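Local coordinates for ribonuclease P protein component 3 (Thermococcus kodakarensis KOD1, PDB 3WYZ) that probably serves as a protein subunit of ribonuclease P, the RNA-based enzyme that cleaves the 5' ends of tRNA precursors to give mature tRNA, at residues Tyr12-Met16 / Pro213-Val217; Arg19-His24 / Phe36-Leu40; Arg72-Arg78 / Asp95-Met101. All blocks are in the same frame, centred on the assembly; numbering follows the deposited sequence.

Interaction 1 of 3, residues Tyr12-Met16 / Pro213-Val217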
ATOM      1  N   TYR A  12      -7.721   1.452 -17.513  1.00 58.29           N
ATOM      2  CA  TYR A  12      -8.251   2.048 -16.295  1.00 54.27           C
ATOM      3  C   TYR A  12      -7.205   1.909 -15.186  1.00 52.95           C
ATOM      4  O   TYR A  12      -6.715   0.811 -14.937  1.00 55.32           O
ATOM      5  CB  TYR A  12      -9.557   1.360 -15.903  1.00 53.92           C
ATOM      6  CG  TYR A  12     -10.308   2.073 -14.805  1.00 54.26           C
ATOM      7  CD1 TYR A  12     -10.058   1.782 -13.459  1.00 55.11           C
ATOM      8  CD2 TYR A  12     -11.262   3.045 -15.101  1.00 52.05           C
ATOM      9  CE1 TYR A  12     -10.739   2.441 -12.444  1.00 52.92           C
ATOM     10  CE2 TYR A  12     -11.944   3.708 -14.092  1.00 52.46           C
ATOM     11  CZ  TYR A  12     -11.677   3.402 -12.768  1.00 52.82           C
ATOM     12  OH  TYR A  12     -12.345   4.057 -11.766  1.00 51.52           O
ATOM     13  N   PHE A  13      -6.869   3.012 -14.520  1.00 49.27           N
ATOM     14  CA  PHE A  13      -5.770   3.022 -13.549  1.00 48.02           C
ATOM     15  C   PHE A  13      -6.158   3.681 -12.227  1.00 44.21           C
ATOM     16  O   PHE A  13      -6.809   4.716 -12.221  1.00 42.68           O
ATOM     17  CB  PHE A  13      -4.557   3.742 -14.147  1.00 48.83           C
ATOM     18  CG  PHE A  13      -4.099   3.163 -15.458  1.00 51.73           C
ATOM     19  CD1 PHE A  13      -3.548   1.885 -15.514  1.00 53.57           C
ATOM     20  CD2 PHE A  13      -4.228   3.884 -16.639  1.00 52.13           C
ATOM     21  CE1 PHE A  13      -3.130   1.343 -16.717  1.00 53.57           C
ATOM     22  CE2 PHE A  13      -3.808   3.350 -17.845  1.00 52.87           C
ATOM     23  CZ  PHE A  13      -3.262   2.077 -17.885  1.00 53.92           C
ATOM     24  N   VAL A  14      -5.734   3.078 -11.115  1.00 41.81           N
ATOM     25  CA  VAL A  14      -6.052   3.572  -9.769  1.00 41.09           C
ATOM     26  C   VAL A  14      -4.770   3.774  -8.955  1.00 39.01           C
ATOM     27  O   VAL A  14      -3.921   2.895  -8.905  1.00 38.46           O
ATOM     28  CB  VAL A  14      -6.964   2.596  -9.015  1.00 42.81           C
ATOM     29  CG1 VAL A  14      -7.203   3.069  -7.581  1.00 43.57           C
ATOM     30  CG2 VAL A  14      -8.286   2.420  -9.758  1.00 44.77           C
ATOM     31  N   GLU A  15      -4.638   4.938  -8.327  1.00 38.51           N
ATOM     32  CA  GLU A  15      -3.506   5.211  -7.437  1.00 39.70           C
ATOM     33  C   GLU A  15      -3.976   5.031  -5.997  1.00 37.32           C
ATOM     34  O   GLU A  15      -4.786   5.806  -5.510  1.00 35.95           O
ATOM     35  CB  GLU A  15      -2.970   6.624  -7.686  1.00 42.73           C
ATOM     36  CG  GLU A  15      -1.899   7.119  -6.720  1.00 45.36           C
ATOM     37  CD  GLU A  15      -0.796   6.111  -6.441  1.00 44.66           C
ATOM     38  OE1 GLU A  15      -0.990   5.265  -5.553  1.00 39.86           O
ATOM     39  OE2 GLU A  15       0.275   6.186  -7.084  1.00 48.55           O
ATOM     40  N   MET A  16      -3.458   3.994  -5.341  1.00 37.41           N
ATOM     41  CA  MET A  16      -3.942   3.555  -4.033  1.00 37.42           C
ATOM     42  C   MET A  16      -3.353   4.301  -2.845  1.00 38.16           C
ATOM     43  O   MET A  16      -3.894   4.215  -1.750  1.00 36.70           O
ATOM     44  CB  MET A  16      -3.658   2.064  -3.841  1.00 39.04           C
ATOM     45  CG  MET A  16      -4.471   1.146  -4.729  1.00 40.35           C
ATOM     46  SD  MET A  16      -6.230   1.269  -4.402  1.00 43.13           S
ATOM     47  CE  MET A  16      -6.376   0.319  -2.885  1.00 43.24           C
ATOM     48  N   PRO A 213      -6.929  -2.957  -7.394  1.00 41.00           N
ATOM     49  CA  PRO A 213      -7.465  -1.780  -6.713  1.00 41.96           C
ATOM     50  C   PRO A 213      -9.003  -1.718  -6.731  1.00 44.07           C
ATOM     51  O   PRO A 213      -9.612  -1.314  -5.736  1.00 43.70           O
ATOM     52  CB  PRO A 213      -6.861  -0.625  -7.508  1.00 40.85           C
ATOM     53  CG  PRO A 213      -5.559  -1.159  -7.985  1.00 40.74           C
ATOM     54  CD  PRO A 213      -5.849  -2.592  -8.330  1.00 41.51           C
ATOM     55  N   ARG A 214      -9.616  -2.124  -7.844  1.00 46.10           N
ATOM     56  CA  ARG A 214     -11.082  -2.193  -7.958  1.00 47.70           C
ATOM     57  C   ARG A 214     -11.727  -3.128  -6.927  1.00 48.78           C
ATOM     58  O   ARG A 214     -12.864  -2.915  -6.511  1.00 51.01           O
ATOM     59  CB  ARG A 214     -11.491  -2.641  -9.362  1.00 49.39           C
ATOM     60  CG  ARG A 214     -11.414  -1.556 -10.431  1.00 51.23           C
ATOM     61  CD  ARG A 214     -11.359  -2.156 -11.838  1.00 52.91           C
ATOM     62  NE  ARG A 214     -12.317  -3.250 -12.019  1.00 57.35           N
ATOM     63  CZ  ARG A 214     -12.237  -4.197 -12.957  1.00 58.06           C
ATOM     64  NH1 ARG A 214     -11.244  -4.214 -13.842  1.00 57.56           N
ATOM     65  NH2 ARG A 214     -13.169  -5.141 -13.010  1.00 61.87           N
ATOM     66  N   THR A 215     -10.998  -4.163  -6.525  1.00 49.00           N
ATOM     67  CA  THR A 215     -11.453  -5.108  -5.501  1.00 50.12           C
ATOM     68  C   THR A 215     -11.513  -4.498  -4.094  1.00 48.77           C
ATOM     69  O   THR A 215     -12.149  -5.060  -3.201  1.00 47.31           O
ATOM     70  CB  THR A 215     -10.533  -6.353  -5.504  1.00 51.44           C
ATOM     71  OG1 THR A 215     -10.584  -6.961  -6.801  1.00 52.75           O
ATOM     72  CG2 THR A 215     -10.938  -7.383  -4.458  1.00 55.14           C
ATOM     73  N   ILE A 216     -10.846  -3.359  -3.901  1.00 48.97           N
ATOM     74  CA  ILE A 216     -10.713  -2.719  -2.585  1.00 48.63           C
ATOM     75  C   ILE A 216     -11.475  -1.391  -2.479  1.00 47.17           C
ATOM     76  O   ILE A 216     -12.141  -1.136  -1.469  1.00 44.63           O
ATOM     77  CB  ILE A 216      -9.222  -2.442  -2.270  1.00 50.30           C
ATOM     78  CG1 ILE A 216      -8.408  -3.736  -2.371  1.00 52.48           C
ATOM     79  CG2 ILE A 216      -9.063  -1.812  -0.890  1.00 51.06           C
ATOM     80  CD1 ILE A 216      -6.919  -3.513  -2.526  1.00 55.05           C
ATOM     81  N   VAL A 217     -11.356  -0.551  -3.511  1.00 45.48           N
ATOM     82  CA  VAL A 217     -11.830   0.836  -3.447  1.00 46.40           C
ATOM     83  C   VAL A 217     -13.345   1.019  -3.503  1.00 47.17           C
ATOM     84  O   VAL A 217     -13.826   2.130  -3.295  1.00 45.02           O
ATOM     85  CB  VAL A 217     -11.228   1.725  -4.564  1.00 46.25           C
ATOM     86  CG1 VAL A 217      -9.711   1.804  -4.436  1.00 47.19           C
ATOM     87  CG2 VAL A 217     -11.677   1.259  -5.948  1.00 45.82           C
TER
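The C-terminal helix 211-217 closes over strand 14-18, the first strand of the TIM-barrel-like fold, with V14 and M16 of the strand meeting P213, I216 and V217 of the helix. The side chains of V14 and P213 run antiparallel alongside each other, V14 CB 3.6 Å from P213 CB. The γ-methyls of V14 lie around the same proline carbon, CG1 at 3.7 Å from P213 CB. Two compact, rigid residues suit this place, since strand and helix come close here without long side chains to bridge them.

M16 reaches farther. Bends at its second and third torsions (chi2 -63°, chi3 -77°) fold the thioether over the helix, which brings SD to 3.5 Å from V217 CG1 and 3.7 Å from P213 CB. Its terminal methyl CE turns toward the isoleucine, 3.9 Å from I216 CD1. A flexible, polarisable methionine can follow such an uneven surface.

The helix lies across the end of the barrel where the strands begin: I216 and M16 also touch L88 at the start of strand 88-92, and V217 rests on E33 and V35 of strand 33-41. The short axes make an angle of 62°, so the helix runs obliquely to the strand. P213 fits the first turn of the helix, where its missing N-H costs little, and its O accepts from both I216 N and V217 N.

Beside Y12 the packing thins out. R214 CD approaches the Y12 ring obliquely, 4.5 Å from CD1 of Y12. The polar ends of both residues are held elsewhere, Y12 OH by E33 and R214 NH1 by N210, and F8 meets the Y12 ring edge-to-face and makes a cation-pi contact with R214.

Interaction 2 of 3, residues Arg19-His24 / Phe36-Leu40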
ATOM      1  N   ARG A  19       0.042  10.801  -0.370  1.00 47.37           N
ATOM      2  CA  ARG A  19      -0.009  11.352   0.986  1.00 48.22           C
ATOM      3  C   ARG A  19       0.132  12.874   1.065  1.00 48.27           C
ATOM      4  O   ARG A  19       0.250  13.421   2.159  1.00 49.91           O
ATOM      5  CB  ARG A  19       1.076  10.684   1.830  1.00 47.92           C
ATOM      6  CG  ARG A  19       0.897   9.182   1.960  1.00 47.56           C
ATOM      7  CD  ARG A  19       2.198   8.467   2.269  1.00 47.08           C
ATOM      8  NE  ARG A  19       2.037   7.018   2.214  1.00 46.87           N
ATOM      9  CZ  ARG A  19       2.975   6.141   2.560  1.00 46.92           C
ATOM     10  NH1 ARG A  19       4.160   6.554   3.001  1.00 48.90           N
ATOM     11  NH2 ARG A  19       2.724   4.840   2.471  1.00 45.23           N
ATOM     12  N   ASP A  20       0.088  13.546  -0.086  1.00 49.84           N
ATOM     13  CA  ASP A  20       0.302  14.995  -0.174  1.00 51.44           C
ATOM     14  C   ASP A  20      -0.787  15.651  -1.039  1.00 50.14           C
ATOM     15  O   ASP A  20      -1.237  15.064  -2.030  1.00 47.69           O
ATOM     16  CB  ASP A  20       1.692  15.262  -0.767  1.00 52.48           C
ATOM     17  CG  ASP A  20       2.067  16.734  -0.769  1.00 54.42           C
ATOM     18  OD1 ASP A  20       2.231  17.313   0.325  1.00 57.37           O
ATOM     19  OD2 ASP A  20       2.222  17.310  -1.864  1.00 56.96           O
ATOM     20  N   GLU A  21      -1.204  16.858  -0.653  1.00 51.22           N
ATOM     21  CA  GLU A  21      -2.227  17.616  -1.391  1.00 53.03           C
ATOM     22  C   GLU A  21      -1.885  17.805  -2.865  1.00 54.07           C
ATOM     23  O   GLU A  21      -2.681  17.450  -3.740  1.00 50.59           O
ATOM     24  CB  GLU A  21      -2.425  19.007  -0.783  1.00 57.81           C
ATOM     25  CG  GLU A  21      -3.608  19.140   0.154  1.00 61.82           C
ATOM     26  CD  GLU A  21      -3.950  20.588   0.471  1.00 64.89           C
ATOM     27  OE1 GLU A  21      -3.137  21.491   0.165  1.00 65.45           O
ATOM     28  OE2 GLU A  21      -5.039  20.825   1.030  1.00 67.12           O
ATOM     29  N   GLU A  22      -0.713  18.386  -3.130  1.00 52.06           N
ATOM     30  CA  GLU A  22      -0.297  18.675  -4.504  1.00 56.34           C
ATOM     31  C   GLU A  22      -0.091  17.397  -5.317  1.00 53.27           C
ATOM     32  O   GLU A  22      -0.361  17.367  -6.516  1.00 53.81           O
ATOM     33  CB  GLU A  22       0.984  19.515  -4.526  1.00 60.14           C
ATOM     34  CG  GLU A  22       0.811  20.922  -3.979  1.00 62.98           C
ATOM     35  CD  GLU A  22       2.043  21.784  -4.187  1.00 67.80           C
ATOM     36  OE1 GLU A  22       2.616  21.742  -5.301  1.00 65.11           O
ATOM     37  OE2 GLU A  22       2.438  22.507  -3.240  1.00 72.33           O
ATOM     38  N   ALA A  23       0.403  16.355  -4.655  1.00 51.31           N
ATOM     39  CA  ALA A  23       0.566  15.044  -5.277  1.00 49.73           C
ATOM     40  C   ALA A  23      -0.792  14.487  -5.707  1.00 46.14           C
ATOM     41  O   ALA A  23      -0.929  13.944  -6.802  1.00 42.90           O
ATOM     42  CB  ALA A  23       1.251  14.084  -4.308  1.00 49.57           C
ATOM     43  N   HIS A  24      -1.785  14.637  -4.835  1.00 45.55           N
ATOM     44  CA  HIS A  24      -3.143  14.180  -5.110  1.00 45.51           C
ATOM     45  C   HIS A  24      -3.762  14.899  -6.312  1.00 44.31           C
ATOM     46  O   HIS A  24      -4.286  14.251  -7.213  1.00 42.86           O
ATOM     47  CB  HIS A  24      -4.023  14.378  -3.877  1.00 44.59           C
ATOM     48  CG  HIS A  24      -5.374  13.749  -3.997  1.00 45.69           C
ATOM     49  ND1 HIS A  24      -5.685  12.541  -3.409  1.00 46.87           N
ATOM     50  CD2 HIS A  24      -6.496  14.159  -4.634  1.00 45.14           C
ATOM     51  CE1 HIS A  24      -6.942  12.238  -3.677  1.00 46.49           C
ATOM     52  NE2 HIS A  24      -7.453  13.200  -4.425  1.00 45.21           N
ATOM     53  N   PHE A  36      -6.336   9.198  -1.128  1.00 41.91           N
ATOM     54  CA  PHE A  36      -5.487   9.998  -0.256  1.00 42.23           C
ATOM     55  C   PHE A  36      -5.227   9.255   1.052  1.00 41.95           C
ATOM     56  O   PHE A  36      -6.159   8.860   1.746  1.00 43.72           O
ATOM     57  CB  PHE A  36      -6.118  11.359   0.040  1.00 44.14           C
ATOM     58  CG  PHE A  36      -5.255  12.243   0.901  1.00 44.62           C
ATOM     59  CD1 PHE A  36      -5.332  12.173   2.289  1.00 45.44           C
ATOM     60  CD2 PHE A  36      -4.364  13.132   0.325  1.00 44.69           C
ATOM     61  CE1 PHE A  36      -4.533  12.978   3.085  1.00 45.89           C
ATOM     62  CE2 PHE A  36      -3.564  13.940   1.112  1.00 45.85           C
ATOM     63  CZ  PHE A  36      -3.650  13.864   2.494  1.00 44.66           C
ATOM     64  N   THR A  37      -3.954   9.071   1.385  1.00 41.21           N
ATOM     65  CA  THR A  37      -3.564   8.337   2.579  1.00 42.15           C
ATOM     66  C   THR A  37      -3.123   9.290   3.693  1.00 44.59           C
ATOM     67  O   THR A  37      -2.238  10.125   3.496  1.00 42.69           O
ATOM     68  CB  THR A  37      -2.420   7.357   2.260  1.00 41.69           C
ATOM     69  OG1 THR A  37      -2.862   6.410   1.273  1.00 40.38           O
ATOM     70  CG2 THR A  37      -1.978   6.617   3.515  1.00 41.56           C
ATOM     71  N   LYS A  38      -3.764   9.173   4.852  1.00 48.34           N
ATOM     72  CA  LYS A  38      -3.353   9.913   6.036  1.00 53.11           C
ATOM     73  C   LYS A  38      -2.373   9.049   6.824  1.00 51.84           C
ATOM     74  O   LYS A  38      -2.722   7.964   7.286  1.00 51.75           O
ATOM     75  CB  LYS A  38      -4.561  10.261   6.906  1.00 56.79           C
ATOM     76  CG  LYS A  38      -4.224  11.082   8.144  1.00 59.61           C
ATOM     77  CD  LYS A  38      -5.320  10.987   9.193  1.00 62.28           C
ATOM     78  CE  LYS A  38      -5.017  11.861  10.404  1.00 64.23           C
ATOM     79  NZ  LYS A  38      -3.802  11.432  11.147  1.00 67.61           N
ATOM     80  N   LYS A  39      -1.147   9.534   6.965  1.00 54.12           N
ATOM     81  CA  LYS A  39      -0.116   8.830   7.712  1.00 57.64           C
ATOM     82  C   LYS A  39      -0.362   9.036   9.204  1.00 59.98           C
ATOM     83  O   LYS A  39      -0.568  10.165   9.654  1.00 63.37           O
ATOM     84  CB  LYS A  39       1.262   9.343   7.301  1.00 59.33           C
ATOM     85  CG  LYS A  39       2.416   8.447   7.715  1.00 63.03           C
ATOM     86  CD  LYS A  39       3.660   8.752   6.893  1.00 64.65           C
ATOM     87  CE  LYS A  39       4.852   7.936   7.360  1.00 66.58           C
ATOM     88  NZ  LYS A  39       6.026   8.097   6.459  1.00 68.66           N
ATOM     89  N   LEU A  40      -0.355   7.944   9.963  1.00 61.51           N
ATOM     90  CA  LEU A  40      -0.730   7.980  11.374  1.00 62.20           C
ATOM     91  C   LEU A  40       0.255   7.223  12.268  1.00 62.45           C
ATOM     92  O   LEU A  40       0.314   5.994  12.239  1.00 58.26           O
ATOM     93  CB  LEU A  40      -2.134   7.404  11.538  1.00 64.56           C
ATOM     94  CG  LEU A  40      -2.725   7.381  12.945  1.00 66.44           C
ATOM     95  CD1 LEU A  40      -2.589   8.741  13.622  1.00 69.32           C
ATOM     96  CD2 LEU A  40      -4.182   6.944  12.891  1.00 67.66           C
TER
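The R19 chain runs alongside T37, R19 CG resting 3.8 Å from T37 CB. Backbone closeness reinforces this: R19 CA makes a CH···O contact of 3.6 Å with T37 O. Next to it the F36 ring, with CG anti to the backbone N (chi1 -178°), swings its CE2 corner to 3.8 Å from R19 C, while E21 N approaches the ring edge. Here, where the chain passes F36, D20 N-caps helix 21-30 with a weak bond from A23 N to D20 OD2. H24 crosses F36 at about a right angle, its ND1 3.7 Å from F36 CB; this nitrogen is buried without a partner in the model. Y62 stacks on F36 and meets H24 edge-to-face, so the three rings form one aromatic cluster.

The other end of the contact is looser and polar, and K39 there is exposed to solvent. The extended R19 chain carries its guanidinium toward K39, R19 NH1 standing 4.2 Å from K39 NZ. Both cations pair with E180, which probably offsets their like charge, and R19 NH1 also bonds to a glycerol that probably comes from the crystallisation liquor. D17 takes both R19 NH2 and the T37 hydroxyl, holding the two neighbours together through one carboxylate. Strand 14-18, helix 21-30 and strand 33-41 form the beta-alpha-beta crossover that is the building unit of a TIM barrel.

Interaction 3 of 3, residues Arg72-Arg78 / Asp95-Met101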
ATOM      1  N   ARG A  72       4.879   0.125  16.396  1.00 74.96           N
ATOM      2  CA  ARG A  72       5.591  -1.076  16.825  1.00 77.85           C
ATOM      3  C   ARG A  72       4.806  -1.797  17.920  1.00 77.68           C
ATOM      4  O   ARG A  72       5.392  -2.386  18.828  1.00 81.73           O
ATOM      5  CB  ARG A  72       6.997  -0.715  17.326  1.00 81.85           C
ATOM      6  CG  ARG A  72       7.907  -0.079  16.283  1.00 86.20           C
ATOM      7  CD  ARG A  72       8.076  -0.969  15.057  1.00 88.89           C
ATOM      8  NE  ARG A  72       9.357  -0.756  14.386  1.00 90.89           N
ATOM      9  CZ  ARG A  72      10.515  -1.293  14.767  1.00 93.24           C
ATOM     10  NH1 ARG A  72      10.585  -2.087  15.834  1.00 94.02           N
ATOM     11  NH2 ARG A  72      11.617  -1.029  14.076  1.00 94.03           N
ATOM     12  N   LYS A  73       3.479  -1.754  17.824  1.00 76.29           N
ATOM     13  CA  LYS A  73       2.608  -2.407  18.797  1.00 78.28           C
ATOM     14  C   LYS A  73       1.468  -3.119  18.077  1.00 77.16           C
ATOM     15  O   LYS A  73       0.508  -2.476  17.656  1.00 79.46           O
ATOM     16  CB  LYS A  73       2.061  -1.383  19.793  1.00 81.11           C
ATOM     17  CG  LYS A  73       3.127  -0.790  20.702  1.00 83.99           C
ATOM     18  CD  LYS A  73       2.572   0.309  21.590  1.00 87.41           C
ATOM     19  CE  LYS A  73       3.686   0.980  22.379  1.00 89.68           C
ATOM     20  NZ  LYS A  73       3.167   1.982  23.348  1.00 90.81           N
ATOM     21  N   PRO A  74       1.577  -4.453  17.918  1.00 76.21           N
ATOM     22  CA  PRO A  74       0.560  -5.279  17.259  1.00 76.22           C
ATOM     23  C   PRO A  74      -0.875  -5.062  17.750  1.00 77.62           C
ATOM     24  O   PRO A  74      -1.813  -5.092  16.950  1.00 79.53           O
ATOM     25  CB  PRO A  74       1.024  -6.699  17.582  1.00 76.34           C
ATOM     26  CG  PRO A  74       2.505  -6.586  17.634  1.00 76.73           C
ATOM     27  CD  PRO A  74       2.778  -5.244  18.252  1.00 76.57           C
ATOM     28  N   SER A  75      -1.041  -4.843  19.052  1.00 78.64           N
ATOM     29  CA  SER A  75      -2.368  -4.657  19.653  1.00 80.89           C
ATOM     30  C   SER A  75      -3.152  -3.474  19.069  1.00 78.78           C
ATOM     31  O   SER A  75      -4.382  -3.474  19.088  1.00 80.41           O
ATOM     32  CB  SER A  75      -2.240  -4.493  21.175  1.00 82.37           C
ATOM     33  OG  SER A  75      -1.299  -3.484  21.510  1.00 81.85           O
ATOM     34  N   LEU A  76      -2.441  -2.474  18.557  1.00 76.92           N
ATOM     35  CA  LEU A  76      -3.076  -1.295  17.956  1.00 78.08           C
ATOM     36  C   LEU A  76      -3.738  -1.601  16.607  1.00 77.06           C
ATOM     37  O   LEU A  76      -4.755  -0.997  16.268  1.00 74.31           O
ATOM     38  CB  LEU A  76      -2.061  -0.159  17.786  1.00 78.57           C
ATOM     39  CG  LEU A  76      -1.709   0.660  19.036  1.00 81.60           C
ATOM     40  CD1 LEU A  76      -1.372  -0.197  20.250  1.00 84.04           C
ATOM     41  CD2 LEU A  76      -0.551   1.584  18.718  1.00 82.18           C
ATOM     42  N   ILE A  77      -3.162  -2.537  15.851  1.00 75.39           N
ATOM     43  CA  ILE A  77      -3.712  -2.942  14.556  1.00 73.32           C
ATOM     44  C   ILE A  77      -5.084  -3.578  14.755  1.00 74.00           C
ATOM     45  O   ILE A  77      -6.019  -3.281  14.008  1.00 73.97           O
ATOM     46  CB  ILE A  77      -2.776  -3.919  13.790  1.00 72.49           C
ATOM     47  CG1 ILE A  77      -1.609  -3.174  13.125  1.00 72.19           C
ATOM     48  CG2 ILE A  77      -3.535  -4.665  12.694  1.00 70.72           C
ATOM     49  CD1 ILE A  77      -0.618  -2.544  14.076  1.00 73.00           C
ATOM     50  N   ARG A  78      -5.197  -4.451  15.756  1.00 75.11           N
ATOM     51  CA  ARG A  78      -6.473  -5.096  16.084  1.00 76.38           C
ATOM     52  C   ARG A  78      -7.486  -4.079  16.600  1.00 74.30           C
ATOM     53  O   ARG A  78      -8.662  -4.126  16.244  1.00 73.77           O
ATOM     54  CB  ARG A  78      -6.280  -6.193  17.136  1.00 78.53           C
ATOM     55  CG  ARG A  78      -7.416  -7.204  17.182  1.00 81.59           C
ATOM     56  CD  ARG A  78      -7.349  -8.101  18.410  1.00 83.96           C
ATOM     57  NE  ARG A  78      -6.083  -8.833  18.516  1.00 86.77           N
ATOM     58  CZ  ARG A  78      -5.044  -8.487  19.283  1.00 90.03           C
ATOM     59  NH1 ARG A  78      -5.074  -7.397  20.049  1.00 89.66           N
ATOM     60  NH2 ARG A  78      -3.953  -9.248  19.284  1.00 91.33           N
ATOM     61  N   ASP A  95       8.550  -4.221  10.266  1.00 57.02           N
ATOM     62  CA  ASP A  95       8.720  -5.024  11.469  1.00 58.90           C
ATOM     63  C   ASP A  95       7.987  -6.343  11.251  1.00 58.98           C
ATOM     64  O   ASP A  95       6.864  -6.358  10.744  1.00 55.88           O
ATOM     65  CB  ASP A  95       8.170  -4.275  12.687  1.00 64.18           C
ATOM     66  CG  ASP A  95       8.404  -5.013  14.008  1.00 68.40           C
ATOM     67  OD1 ASP A  95       9.174  -5.997  14.053  1.00 74.36           O
ATOM     68  OD2 ASP A  95       7.812  -4.592  15.021  1.00 72.75           O
ATOM     69  N   MET A  96       8.627  -7.446  11.626  1.00 58.74           N
ATOM     70  CA  MET A  96       8.074  -8.769  11.367  1.00 61.88           C
ATOM     71  C   MET A  96       6.827  -9.081  12.191  1.00 61.49           C
ATOM     72  O   MET A  96       5.915  -9.755  11.700  1.00 62.22           O
ATOM     73  CB  MET A  96       9.136  -9.848  11.578  1.00 63.99           C
ATOM     74  CG  MET A  96      10.014 -10.076  10.360  1.00 67.14           C
ATOM     75  SD  MET A  96       9.087 -10.617   8.907  1.00 71.70           S
ATOM     76  CE  MET A  96      10.296 -11.701   8.148  1.00 75.43           C
ATOM     77  N   ARG A  97       6.791  -8.603  13.436  1.00 63.68           N
ATOM     78  CA  ARG A  97       5.591  -8.706  14.272  1.00 63.32           C
ATOM     79  C   ARG A  97       4.430  -7.914  13.667  1.00 58.41           C
ATOM     80  O   ARG A  97       3.272  -8.342  13.729  1.00 56.18           O
ATOM     81  CB  ARG A  97       5.862  -8.189  15.688  1.00 69.11           C
ATOM     82  CG  ARG A  97       6.771  -9.078  16.514  1.00 76.01           C
ATOM     83  CD  ARG A  97       6.821  -8.634  17.970  1.00 79.39           C
ATOM     84  NE  ARG A  97       7.605  -9.559  18.787  1.00 85.13           N
ATOM     85  CZ  ARG A  97       7.798  -9.446  20.101  1.00 91.26           C
ATOM     86  NH1 ARG A  97       7.265  -8.436  20.786  1.00 93.74           N
ATOM     87  NH2 ARG A  97       8.531 -10.355  20.737  1.00 92.11           N
ATOM     88  N   ILE A  98       4.753  -6.757  13.093  1.00 54.28           N
ATOM     89  CA  ILE A  98       3.761  -5.890  12.462  1.00 53.79           C
ATOM     90  C   ILE A  98       3.275  -6.492  11.156  1.00 50.59           C
ATOM     91  O   ILE A  98       2.071  -6.550  10.913  1.00 48.96           O
ATOM     92  CB  ILE A  98       4.320  -4.473  12.215  1.00 53.99           C
ATOM     93  CG1 ILE A  98       4.652  -3.798  13.556  1.00 55.12           C
ATOM     94  CG2 ILE A  98       3.346  -3.622  11.406  1.00 53.80           C
ATOM     95  CD1 ILE A  98       3.477  -3.623  14.500  1.00 54.64           C
ATOM     96  N   ASN A  99       4.216  -6.943  10.329  1.00 48.80           N
ATOM     97  CA  ASN A  99       3.881  -7.624   9.083  1.00 48.00           C
ATOM     98  C   ASN A  99       2.910  -8.780   9.315  1.00 48.60           C
ATOM     99  O   ASN A  99       1.941  -8.926   8.581  1.00 48.40           O
ATOM    100  CB  ASN A  99       5.143  -8.149   8.386  1.00 47.85           C
ATOM    101  CG  ASN A  99       5.982  -7.046   7.772  1.00 45.85           C
ATOM    102  OD1 ASN A  99       5.684  -5.873   7.924  1.00 46.34           O
ATOM    103  ND2 ASN A  99       7.050  -7.426   7.086  1.00 46.04           N
ATOM    104  N   ARG A 100       3.175  -9.589  10.337  1.00 49.58           N
ATOM    105  CA  ARG A 100       2.324 -10.732  10.672  1.00 51.91           C
ATOM    106  C   ARG A 100       0.958 -10.298  11.201  1.00 49.78           C
ATOM    107  O   ARG A 100      -0.071 -10.824  10.770  1.00 49.63           O
ATOM    108  CB  ARG A 100       3.020 -11.627  11.703  1.00 57.81           C
ATOM    109  CG  ARG A 100       2.349 -12.980  11.926  1.00 64.26           C
ATOM    110  CD  ARG A 100       2.695 -13.564  13.293  1.00 69.26           C
ATOM    111  NE  ARG A 100       2.137 -12.761  14.385  1.00 73.23           N
ATOM    112  CZ  ARG A 100       2.292 -13.018  15.684  1.00 77.32           C
ATOM    113  NH1 ARG A 100       2.995 -14.072  16.096  1.00 77.16           N
ATOM    114  NH2 ARG A 100       1.733 -12.213  16.584  1.00 78.95           N
ATOM    115  N   MET A 101       0.950  -9.342  12.127  1.00 48.47           N
ATOM    116  CA  MET A 101      -0.293  -8.885  12.756  1.00 48.82           C
ATOM    117  C   MET A 101      -1.202  -8.134  11.783  1.00 46.79           C
ATOM    118  O   MET A 101      -2.425  -8.189  11.907  1.00 44.78           O
ATOM    119  CB  MET A 101       0.007  -7.990  13.959  1.00 52.20           C
ATOM    120  CG  MET A 101      -1.223  -7.627  14.790  1.00 56.20           C
ATOM    121  SD  MET A 101      -2.077  -9.070  15.465  1.00 62.88           S
ATOM    122  CE  MET A 101      -3.486  -8.295  16.245  1.00 64.25           C
TER
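The guanidinium of R78 has the M101 methyl over one face, CE 3.0 Å above the plane and displaced toward its margin; the approach is tight, with R78 NH2 3.2 Å from M101 CE. R78 bends at its third torsion (chi3 -57°), curling the flat group back over the methionine, the two side chains crossing at about a right angle. At the other end of the contact D95 lies over one face of the R72 guanidinium, toward the edge of the group. The carboxylate and guanidinium planes are 43° apart, and R72 NH1 to D95 OD2, at 3.8 Å, is a long salt bridge of charges alone, no N-H being aimed at the oxygen.

Between the arginines the contact is apolar. M101 CG sits 3.7 Å from P74 CB and close to P74 O, while I98 CD1 reaches 4.1 Å from P74 CD and 3.8 Å from K73 N. I77 adds its CB, 4.1 Å from M101 CG. P74, beside the N-terminal turn of its helix, suits its place: a compact ring that the longer I98 and M101 can flank. K73 sends its ammonium away to D44.

I77 and I98 also rest on V91 of strand 88-92. The short helix axes are 9.5 Å apart at an angle of 20°, the near-parallel packing of neighbouring helices in the outer layer of a TIM barrel.

Overall arrangement
The three contacts, all partly buried, sample different layers of one barrel. Interaction 1 has its centre nearest that of the chain, about 11 Å away; it caps the end where the strands begin and is almost wholly apolar. Interaction 2, at about 13 Å, is nested within the chain loop that interaction 1 closes. The two touch through M16 O and T37 OG1, sharing the sheet formed by strands 14-18 and 33-41, and its chemistry passes from aromatic packing to salt bridges. Interaction 3, farthest out at about 16 Å, lies in the outer helical layer, across the chain's centre from interaction 1. There, an aliphatic seam is flanked by exposed arginines, one lying over a methionine methyl.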